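Long-range contact in 3-oxoacyl-[acyl-carrier protein] synthase (Thermus thermophilus, PDB 1UB7), which probably catalyses the first condensation of fatty acid synthesis, joining an acetyl group from acetyl-CoA to malonyl-ACP as a homodimer: residues 33-45 / 267-279. Residues are numbered along the deposited sequence; the frame is centred on the assembly and turned at random.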
# COMPACT_ATOMS: atom_id res chain seq x y z
N VAL A 33 -33.07 -5.85 4.32
CA VAL A 33 -33.23 -6.59 3.06
C VAL A 33 -33.61 -5.77 1.83
O VAL A 33 -33.26 -6.13 0.71
CB VAL A 33 -34.25 -7.74 3.21
CG1 VAL A 33 -34.47 -8.44 1.87
CG2 VAL A 33 -33.76 -8.75 4.24
N THR A 34 -34.33 -4.68 2.04
CA THR A 34 -34.74 -3.86 0.91
C THR A 34 -33.83 -2.64 0.69
O THR A 34 -33.72 -2.13 -0.42
CB THR A 34 -36.21 -3.41 1.07
OG1 THR A 34 -36.38 -2.80 2.35
CG2 THR A 34 -37.14 -4.61 0.96
N ARG A 35 -33.18 -2.20 1.76
CA ARG A 35 -32.31 -1.04 1.65
C ARG A 35 -30.89 -1.40 1.18
O ARG A 35 -30.24 -0.62 0.48
CB ARG A 35 -32.25 -0.31 3.00
CG ARG A 35 -31.87 1.16 2.92
CD ARG A 35 -32.03 1.87 4.26
NE ARG A 35 -31.67 3.30 4.20
CZ ARG A 35 -32.36 4.24 3.56
NH1 ARG A 35 -33.47 3.92 2.90
NH2 ARG A 35 -31.93 5.49 3.56
N THR A 36 -30.43 -2.60 1.53
CA THR A 36 -29.09 -3.06 1.17
C THR A 36 -29.07 -4.41 0.45
O THR A 36 -28.15 -4.70 -0.32
CB THR A 36 -28.25 -3.21 2.43
OG1 THR A 36 -28.79 -4.28 3.21
CG2 THR A 36 -28.29 -1.94 3.24
N GLY A 37 -30.08 -5.23 0.72
CA GLY A 37 -30.18 -6.54 0.11
C GLY A 37 -29.50 -7.59 0.96
O GLY A 37 -29.53 -8.77 0.64
N ILE A 38 -28.90 -7.16 2.06
CA ILE A 38 -28.18 -8.09 2.93
C ILE A 38 -29.07 -8.82 3.92
O ILE A 38 -29.92 -8.22 4.59
CB ILE A 38 -27.07 -7.35 3.69
CG1 ILE A 38 -26.20 -6.59 2.70
CG2 ILE A 38 -26.24 -8.34 4.48
CD1 ILE A 38 -25.25 -5.61 3.33
N LYS A 39 -28.86 -10.14 4.02
CA LYS A 39 -29.60 -11.01 4.93
C LYS A 39 -28.71 -11.48 6.08
O LYS A 39 -29.16 -11.55 7.22
CB LYS A 39 -30.15 -12.22 4.17
CG LYS A 39 -31.23 -11.88 3.15
CD LYS A 39 -31.64 -13.11 2.34
CE LYS A 39 -32.72 -12.77 1.33
NZ LYS A 39 -33.09 -13.95 0.49
N GLU A 40 -27.46 -11.81 5.77
CA GLU A 40 -26.51 -12.25 6.79
C GLU A 40 -25.12 -11.82 6.37
O GLU A 40 -24.89 -11.47 5.21
CB GLU A 40 -26.48 -13.78 6.94
CG GLU A 40 -27.79 -14.53 6.78
CD GLU A 40 -27.61 -16.03 6.97
OE1 GLU A 40 -26.64 -16.59 6.40
OE2 GLU A 40 -28.43 -16.65 7.68
N ARG A 41 -24.19 -11.87 7.32
CA ARG A 41 -22.78 -11.55 7.08
C ARG A 41 -21.96 -12.34 8.09
O ARG A 41 -22.48 -12.77 9.12
CB ARG A 41 -22.51 -10.04 7.23
CG ARG A 41 -22.50 -9.50 8.66
CD ARG A 41 -23.62 -8.50 8.85
NE ARG A 41 -24.92 -9.16 8.72
CZ ARG A 41 -26.03 -8.57 8.31
NH1 ARG A 41 -26.03 -7.28 7.97
NH2 ARG A 41 -27.15 -9.28 8.23
N ARG A 42 -20.68 -12.56 7.78
CA ARG A 42 -19.79 -13.30 8.66
C ARG A 42 -18.98 -12.36 9.54
O ARG A 42 -18.69 -11.25 9.13
CB ARG A 42 -18.86 -14.18 7.83
CG ARG A 42 -19.59 -15.15 6.92
CD ARG A 42 -20.64 -15.94 7.69
NE ARG A 42 -21.22 -17.00 6.86
CZ ARG A 42 -20.67 -18.20 6.68
NH1 ARG A 42 -19.52 -18.51 7.26
NH2 ARG A 42 -21.26 -19.10 5.90
N VAL A 43 -18.63 -12.80 10.74
CA VAL A 43 -17.86 -11.97 11.67
C VAL A 43 -16.66 -12.75 12.23
O VAL A 43 -16.82 -13.88 12.71
CB VAL A 43 -18.74 -11.46 12.84
CG1 VAL A 43 -17.93 -10.55 13.77
CG2 VAL A 43 -19.96 -10.72 12.30
N ALA A 44 -15.48 -12.14 12.16
CA ALA A 44 -14.25 -12.78 12.63
C ALA A 44 -14.29 -13.12 14.11
O ALA A 44 -14.83 -12.36 14.92
CB ALA A 44 -13.05 -11.89 12.34
N ALA A 45 -13.72 -14.27 14.47
CA ALA A 45 -13.70 -14.67 15.87
C ALA A 45 -13.00 -13.58 16.68
O ALA A 45 -12.30 -12.73 16.12
CB ALA A 45 -12.99 -16.00 16.03
N VAL A 267 -24.44 -11.58 -13.75
CA VAL A 267 -23.98 -10.74 -12.66
C VAL A 267 -23.83 -11.58 -11.40
O VAL A 267 -24.74 -12.33 -11.03
CB VAL A 267 -24.98 -9.63 -12.36
CG1 VAL A 267 -24.61 -8.95 -11.04
CG2 VAL A 267 -24.99 -8.63 -13.51
N ALA A 268 -22.67 -11.45 -10.75
CA ALA A 268 -22.37 -12.20 -9.54
C ALA A 268 -22.87 -11.51 -8.28
O ALA A 268 -22.65 -10.32 -8.08
CB ALA A 268 -20.87 -12.44 -9.43
N VAL A 269 -23.53 -12.26 -7.41
CA VAL A 269 -24.04 -11.69 -6.16
C VAL A 269 -23.82 -12.61 -4.97
O VAL A 269 -23.88 -13.83 -5.10
CB VAL A 269 -25.58 -11.40 -6.23
CG1 VAL A 269 -26.00 -10.58 -5.02
CG2 VAL A 269 -25.93 -10.68 -7.53
N ASN A 270 -23.56 -12.01 -3.82
CA ASN A 270 -23.38 -12.76 -2.60
C ASN A 270 -23.43 -11.79 -1.42
O ASN A 270 -23.31 -12.19 -0.27
CB ASN A 270 -22.07 -13.59 -2.63
CG ASN A 270 -20.78 -12.75 -2.52
OD1 ASN A 270 -19.76 -13.12 -3.10
ND2 ASN A 270 -20.82 -11.66 -1.76
N VAL A 271 -23.63 -10.51 -1.74
CA VAL A 271 -23.72 -9.48 -0.70
C VAL A 271 -24.82 -9.83 0.28
O VAL A 271 -24.84 -9.35 1.41
CB VAL A 271 -24.01 -8.06 -1.30
CG1 VAL A 271 -25.33 -8.04 -2.05
CG2 VAL A 271 -24.04 -7.04 -0.20
N ASP A 272 -25.74 -10.68 -0.17
CA ASP A 272 -26.86 -11.14 0.63
C ASP A 272 -26.42 -12.08 1.76
O ASP A 272 -27.02 -12.10 2.83
CB ASP A 272 -27.88 -11.85 -0.26
CG ASP A 272 -27.27 -12.97 -1.09
OD1 ASP A 272 -26.26 -12.72 -1.79
OD2 ASP A 272 -27.79 -14.10 -1.06
N ARG A 273 -25.35 -12.83 1.50
CA ARG A 273 -24.84 -13.79 2.48
C ARG A 273 -23.58 -13.36 3.24
O ARG A 273 -23.30 -13.89 4.32
CB ARG A 273 -24.58 -15.14 1.78
CG ARG A 273 -25.85 -15.91 1.49
CD ARG A 273 -25.61 -17.23 0.76
NE ARG A 273 -25.24 -17.02 -0.64
CZ ARG A 273 -23.99 -16.98 -1.09
NH1 ARG A 273 -22.98 -17.13 -0.25
NH2 ARG A 273 -23.75 -16.79 -2.38
N TYR A 274 -22.84 -12.40 2.70
CA TYR A 274 -21.62 -11.97 3.39
C TYR A 274 -21.51 -10.48 3.70
O TYR A 274 -20.58 -10.05 4.38
CB TYR A 274 -20.38 -12.37 2.58
CG TYR A 274 -20.29 -13.81 2.16
CD1 TYR A 274 -20.45 -14.85 3.08
CD2 TYR A 274 -19.93 -14.14 0.85
CE1 TYR A 274 -20.24 -16.18 2.70
CE2 TYR A 274 -19.71 -15.45 0.46
CZ TYR A 274 -19.87 -16.47 1.38
OH TYR A 274 -19.63 -17.76 0.96
N GLY A 275 -22.46 -9.69 3.20
CA GLY A 275 -22.40 -8.26 3.44
C GLY A 275 -21.28 -7.66 2.60
O GLY A 275 -20.82 -8.27 1.62
N ASN A 276 -20.84 -6.46 2.97
CA ASN A 276 -19.77 -5.79 2.25
C ASN A 276 -18.43 -6.19 2.85
O ASN A 276 -18.05 -5.71 3.91
CB ASN A 276 -19.94 -4.26 2.35
CG ASN A 276 -19.00 -3.49 1.42
OD1 ASN A 276 -17.85 -3.86 1.21
ND2 ASN A 276 -19.51 -2.40 0.86
N THR A 277 -17.71 -7.08 2.18
CA THR A 277 -16.40 -7.52 2.67
C THR A 277 -15.26 -6.71 2.07
O THR A 277 -14.11 -7.15 2.08
CB THR A 277 -16.13 -8.98 2.35
OG1 THR A 277 -16.14 -9.16 0.93
CG2 THR A 277 -17.17 -9.85 3.02
N SER A 278 -15.58 -5.55 1.53
CA SER A 278 -14.58 -4.66 0.98
C SER A 278 -13.68 -5.32 -0.05
O SER A 278 -14.16 -5.89 -1.03
CB SER A 278 -13.75 -4.11 2.13
OG SER A 278 -12.83 -3.14 1.67
N THR A 279 -12.37 -5.23 0.16
CA THR A 279 -11.41 -5.81 -0.78
C THR A 279 -11.59 -7.31 -1.04
O THR A 279 -11.21 -7.79 -2.11
CB THR A 279 -9.95 -5.57 -0.32
OG1 THR A 279 -9.78 -6.03 1.03
CG2 THR A 279 -9.61 -4.09 -0.39
O HOH W 1 -23.51 -16.17 5.62
O HOH W 2 -18.87 -11.64 5.65
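Asp-272 O, in the short helix 271-274, accepts from two successive amides of segment 33-45. Lys-39 N reaches it at 2.9 Å in the carbonyl plane, on a lone pair; Glu-40 N donates to the same Asp-272 O at 3.0 Å, tilted 19° from that plane. Further along, two waters continue the link: one accepts from Arg-42 NE and donates to Arg-273 O and, more distantly, Glu-40 OE1, while the other joins Arg-42 N to Tyr-274 O. Gly-275 ends the helix with positive phi, and a CB there would lie only 3.1 Å from Arg-41 CB, so a side chain would be crowded.

Ile-38 CG1 meets Val-271 CG2 at 3.6 Å, the two side chains crossing at about a right angle. With CG1 beside its backbone N (chi1 -53°), Ile-38 sends CD1 to within 3.9 Å of Gly-275 CA, while CG2 lies over one face of the Arg-41 guanidinium, offset toward its rim. Shortening Ile-38 to an alanine is likely to open a gap against Val-271 and Gly-275 and uncover that face. Arg-42 CG lies 3.9 Å from Tyr-274 CD1; the bend at chi2 then turns the guanidinium, its plane 72° from the ring, so that Tyr-274 CE1 lies over one face.

Arg-41 NH2 is hydrogen-bonded to Asn-18 OD1, Arg-42 NH1 to Pro-12 O, and Glu-288 of helix 281-292 forms a salt bridge with Arg-273. The contact thus joins the two-stranded antiparallel sheet 14-17/40-43 to the turn leading into Asn-276, a predicted active-site residue.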